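Local coordinates for uncharacterized protein (Anabaena variabilis, PDB 3OT2) that is of unknown function but probably acts as a nuclease of the Uma2 (DUF820) family in the PD-(D/E)XK clan, at residues F15-E29 against L69-D81. Numbering follows the deposited sequence.
With BU1 (1,4-butanediol), chain E; EDO (1,2-ethanediol), chain I.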
# COMPACT_ATOMS: atom_id res chain seq x y z
N PHE A 15 -2.47 10.62 26.09
CA PHE A 15 -2.51 9.21 25.67
C PHE A 15 -1.44 8.38 26.39
O PHE A 15 -1.72 7.25 26.80
CB PHE A 15 -2.34 9.08 24.13
CG PHE A 15 -2.06 7.66 23.67
CD1 PHE A 15 -3.10 6.76 23.48
CD2 PHE A 15 -0.76 7.21 23.45
CE1 PHE A 15 -2.84 5.43 23.10
CE2 PHE A 15 -0.50 5.89 23.08
CZ PHE A 15 -1.55 5.01 22.89
N LEU A 16 -0.21 8.91 26.50
CA LEU A 16 0.93 8.21 27.09
C LEU A 16 0.78 8.00 28.61
O LEU A 16 1.48 7.16 29.17
CB LEU A 16 2.24 8.93 26.76
CG LEU A 16 2.68 8.89 25.28
CD1 LEU A 16 3.76 9.90 25.01
CD2 LEU A 16 3.14 7.49 24.84
N LYS A 17 -0.15 8.71 29.26
CA LYS A 17 -0.41 8.53 30.69
C LYS A 17 -1.39 7.37 30.91
O LYS A 17 -1.49 6.86 32.03
CB LYS A 17 -0.96 9.82 31.33
CG LYS A 17 0.03 10.99 31.35
CD LYS A 17 -0.67 12.29 31.71
CE LYS A 17 0.14 13.51 31.37
NZ LYS A 17 -0.66 14.75 31.51
N LEU A 18 -2.11 6.95 29.85
CA LEU A 18 -3.12 5.88 29.89
C LEU A 18 -2.49 4.48 30.09
O LEU A 18 -1.31 4.30 29.75
CB LEU A 18 -3.99 5.89 28.62
CG LEU A 18 -4.73 7.20 28.27
CD1 LEU A 18 -5.40 7.08 26.92
CD2 LEU A 18 -5.75 7.58 29.33
N PRO A 19 -3.24 3.49 30.63
CA PRO A 19 -2.63 2.16 30.84
C PRO A 19 -2.48 1.35 29.55
O PRO A 19 -3.24 1.59 28.61
CB PRO A 19 -3.62 1.48 31.80
CG PRO A 19 -4.92 2.12 31.52
CD PRO A 19 -4.63 3.54 31.12
N GLU A 20 -1.53 0.38 29.53
CA GLU A 20 -1.33 -0.50 28.36
C GLU A 20 -2.53 -1.46 28.21
O GLU A 20 -3.21 -1.75 29.20
CB GLU A 20 0.01 -1.25 28.43
CG GLU A 20 1.24 -0.42 28.06
CD GLU A 20 1.71 -0.34 26.61
OE1 GLU A 20 1.15 -1.04 25.74
OE2 GLU A 20 2.69 0.40 26.36
N THR A 21 -2.84 -1.87 26.97
CA THR A 21 -3.96 -2.77 26.64
C THR A 21 -3.43 -4.02 25.93
O THR A 21 -2.28 -4.03 25.48
CB THR A 21 -5.02 -2.04 25.78
OG1 THR A 21 -4.45 -1.66 24.52
CG2 THR A 21 -5.63 -0.83 26.46
N GLU A 22 -4.26 -5.09 25.84
CA GLU A 22 -3.90 -6.31 25.11
C GLU A 22 -5.03 -6.65 24.15
O GLU A 22 -6.12 -7.02 24.61
CB GLU A 22 -3.58 -7.50 26.03
CG GLU A 22 -2.33 -8.27 25.61
CD GLU A 22 -2.35 -8.99 24.27
OE1 GLU A 22 -3.25 -9.85 24.07
OE2 GLU A 22 -1.46 -8.73 23.43
N PRO A 23 -4.84 -6.45 22.82
CA PRO A 23 -3.62 -5.99 22.12
C PRO A 23 -3.31 -4.52 22.41
O PRO A 23 -4.19 -3.78 22.85
CB PRO A 23 -3.94 -6.22 20.64
CG PRO A 23 -5.13 -7.13 20.63
CD PRO A 23 -5.90 -6.74 21.84
N ALA A 24 -2.04 -4.10 22.17
CA ALA A 24 -1.60 -2.73 22.44
C ALA A 24 -2.39 -1.68 21.63
O ALA A 24 -2.95 -1.98 20.57
CB ALA A 24 -0.12 -2.61 22.15
N SER A 25 -2.46 -0.47 22.18
CA SER A 25 -3.14 0.66 21.55
C SER A 25 -2.12 1.60 20.92
O SER A 25 -1.07 1.90 21.50
CB SER A 25 -4.00 1.41 22.56
OG SER A 25 -5.06 0.57 23.00
N GLU A 26 -2.46 2.07 19.73
CA GLU A 26 -1.65 3.03 19.00
C GLU A 26 -2.36 4.36 18.99
O GLU A 26 -3.60 4.41 19.07
CB GLU A 26 -1.38 2.55 17.57
CG GLU A 26 -0.58 1.26 17.50
CD GLU A 26 -0.16 0.84 16.11
OE1 GLU A 26 -1.04 0.67 15.24
OE2 GLU A 26 1.06 0.63 15.89
N TYR A 27 -1.58 5.44 18.94
CA TYR A 27 -2.09 6.81 18.84
C TYR A 27 -1.64 7.33 17.48
O TYR A 27 -0.45 7.60 17.26
CB TYR A 27 -1.60 7.67 20.02
CG TYR A 27 -2.09 9.10 19.97
CD1 TYR A 27 -3.31 9.47 20.53
CD2 TYR A 27 -1.31 10.11 19.40
CE1 TYR A 27 -3.75 10.79 20.50
CE2 TYR A 27 -1.74 11.43 19.37
CZ TYR A 27 -2.96 11.77 19.93
OH TYR A 27 -3.39 13.07 19.87
N ILE A 28 -2.59 7.37 16.52
CA ILE A 28 -2.33 7.72 15.12
C ILE A 28 -3.26 8.83 14.70
O ILE A 28 -4.48 8.65 14.76
CB ILE A 28 -2.48 6.49 14.19
CG1 ILE A 28 -1.69 5.26 14.70
CG2 ILE A 28 -2.08 6.85 12.75
CD1 ILE A 28 -2.23 3.94 14.25
N GLU A 29 -2.68 9.95 14.25
CA GLU A 29 -3.43 11.12 13.76
C GLU A 29 -4.51 11.58 14.77
O GLU A 29 -5.63 11.93 14.39
CB GLU A 29 -4.06 10.82 12.38
CG GLU A 29 -3.03 10.46 11.32
CD GLU A 29 -3.55 10.07 9.96
OE1 GLU A 29 -4.65 9.49 9.88
OE2 GLU A 29 -2.80 10.26 8.96
N LEU A 69 7.41 -3.47 20.39
CA LEU A 69 8.00 -2.38 21.15
C LEU A 69 7.31 -1.06 20.77
O LEU A 69 7.11 -0.79 19.58
CB LEU A 69 9.52 -2.31 20.86
CG LEU A 69 10.31 -1.15 21.44
CD1 LEU A 69 10.51 -1.32 22.96
CD2 LEU A 69 11.64 -1.00 20.74
N ARG A 70 6.93 -0.24 21.77
CA ARG A 70 6.30 1.05 21.51
C ARG A 70 7.34 2.07 21.05
O ARG A 70 8.39 2.21 21.67
CB ARG A 70 5.54 1.55 22.75
CG ARG A 70 4.93 2.95 22.59
CD ARG A 70 3.94 3.31 23.70
NE ARG A 70 2.92 2.28 23.88
CZ ARG A 70 1.82 2.17 23.13
NH1 ARG A 70 1.58 3.05 22.17
NH2 ARG A 70 0.97 1.18 23.34
N CYS A 71 7.05 2.74 19.94
CA CYS A 71 7.87 3.80 19.37
C CYS A 71 7.03 5.06 19.28
O CYS A 71 6.01 5.06 18.59
CB CYS A 71 8.43 3.39 18.01
SG CYS A 71 9.59 2.00 18.10
N THR A 72 7.42 6.10 20.03
CA THR A 72 6.68 7.37 20.09
C THR A 72 7.51 8.47 19.45
O THR A 72 8.55 8.85 19.99
CB THR A 72 6.29 7.68 21.54
OG1 THR A 72 5.57 6.58 22.07
CG2 THR A 72 5.44 8.97 21.67
N PHE A 73 7.02 9.03 18.33
CA PHE A 73 7.72 10.09 17.59
C PHE A 73 6.75 10.75 16.61
O PHE A 73 5.76 10.14 16.22
CB PHE A 73 8.96 9.52 16.85
CG PHE A 73 8.61 8.39 15.90
CD1 PHE A 73 8.57 7.07 16.34
CD2 PHE A 73 8.28 8.66 14.58
CE1 PHE A 73 8.23 6.04 15.47
CE2 PHE A 73 7.95 7.62 13.70
CZ PHE A 73 7.92 6.32 14.15
N GLY A 74 7.07 11.97 16.21
CA GLY A 74 6.30 12.77 15.26
C GLY A 74 4.82 12.88 15.56
O GLY A 74 4.00 12.81 14.64
N ASP A 75 4.48 13.04 16.86
CA ASP A 75 3.12 13.18 17.42
C ASP A 75 2.29 11.87 17.34
O ASP A 75 1.07 11.88 17.54
CB ASP A 75 2.35 14.36 16.78
CG ASP A 75 1.14 14.83 17.57
OD1 ASP A 75 1.26 15.00 18.81
OD2 ASP A 75 0.05 15.00 16.96
N HIS A 76 2.97 10.72 17.10
CA HIS A 76 2.32 9.41 17.06
C HIS A 76 2.96 8.48 18.06
O HIS A 76 4.14 8.65 18.37
CB HIS A 76 2.43 8.76 15.65
CG HIS A 76 1.65 9.44 14.54
ND1 HIS A 76 1.44 8.80 13.32
CD2 HIS A 76 1.09 10.68 14.49
CE1 HIS A 76 0.77 9.67 12.58
NE2 HIS A 76 0.55 10.81 13.23
N SER A 77 2.22 7.47 18.52
CA SER A 77 2.75 6.44 19.41
C SER A 77 2.30 5.09 18.88
O SER A 77 1.12 4.74 18.98
CB SER A 77 2.30 6.67 20.85
OG SER A 77 2.92 5.68 21.65
N THR A 78 3.22 4.36 18.24
CA THR A 78 2.90 3.11 17.56
C THR A 78 3.65 1.91 18.13
O THR A 78 4.62 2.06 18.87
CB THR A 78 3.17 3.23 16.05
OG1 THR A 78 4.53 3.61 15.82
CG2 THR A 78 2.21 4.22 15.36
N VAL A 79 3.16 0.72 17.79
CA VAL A 79 3.73 -0.55 18.24
C VAL A 79 3.92 -1.43 17.00
O VAL A 79 3.09 -2.32 16.75
CB VAL A 79 2.88 -1.24 19.34
CG1 VAL A 79 3.62 -2.45 19.92
CG2 VAL A 79 2.51 -0.27 20.46
N PRO A 80 5.01 -1.24 16.22
CA PRO A 80 5.23 -2.10 15.05
C PRO A 80 5.33 -3.56 15.49
O PRO A 80 5.79 -3.81 16.61
CB PRO A 80 6.58 -1.60 14.50
CG PRO A 80 6.68 -0.21 14.95
CD PRO A 80 6.09 -0.23 16.34
N ASP A 81 4.89 -4.50 14.64
CA ASP A 81 5.01 -5.92 14.98
C ASP A 81 6.48 -6.24 15.35
O ASP A 81 6.74 -6.93 16.36
CB ASP A 81 4.52 -6.80 13.82
CG ASP A 81 3.01 -6.82 13.62
OD1 ASP A 81 2.27 -6.50 14.60
OD2 ASP A 81 2.56 -7.20 12.52
C1 BU1 E . 1.79 3.92 27.16
C2 BU1 E . 0.46 4.27 26.49
C3 BU1 E . -0.40 3.00 26.56
C4 BU1 E . -1.76 3.24 25.94
O5 BU1 E . 2.54 5.12 27.32
O6 BU1 E . -2.44 1.97 25.98
C1 EDO I . 4.48 -2.45 24.97
O1 EDO I . 4.96 -1.18 25.40
C2 EDO I . 3.62 -2.24 23.74
O2 EDO I . 3.10 -3.51 23.34
O HOH W 1 -2.45 15.18 18.19
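A short antiparallel bridge, reinforced by an arginine, joins strand 25-28 to strand 76-78 beside the mixed central sheet. Tyr27 and Ser77 form a hydrogen-bonded pair, with Tyr27 N 2.8 Å from Ser77 O and Ser77 N 3.0 Å from Tyr27 O. One residue back, the extended Glu26 side chain reaches just past strand 76-78, where the anti lone pair of OE2 takes a nearly straight bond from Val79 N (2.8 Å). Arg70, just before strand 71-73, reaches across to 15-29: with CG anti to the backbone N (chi1 176°) the chain runs out toward that segment, and a bend at chi3 (-52°) turns the guanidinium edge to Glu20 and Ser25 O. NH1 and NH2 grip Ser25 O end-on, NH2 at 2.8 Å. NE and NH2 form a side-on salt bridge with Glu20, NE lying 3.1 Å from OE2, although the carboxylate is turned 51° from the guanidinium plane. Ser77 OG, itself bonded to Thr72 OG1, accepts a further bond from NH1. One guanidinium face carries Val79 CG2 and the other C3 of 1,4-butanediol. With strand 71-73, strand 76-78 makes a beta hairpin, turning through a type I' turn, while 25-28 pairs with 31-34; the bridge thus links two two-stranded units of this PD-(D/E)XK-clan domain. The diol lies between 15-25 and the guanidinium, its hydroxyls bonded to Leu16 O and Pro19 O. Replacing Arg70 by an alanine is likely to leave the Glu20 carboxylate without its countercharge and Ser25 O without these two donors. The Phe15 ring presents its edge to NH1 (CE2 at 3.6 Å), and Tyr27 CB covers one of its faces. At the far end, Glu29 N and Ile28 CA lie over one face of the His76 ring, which also stacks on His128, whereas Tyr27 OH bonds Ile10 O and a water shared with Asp75 OD2.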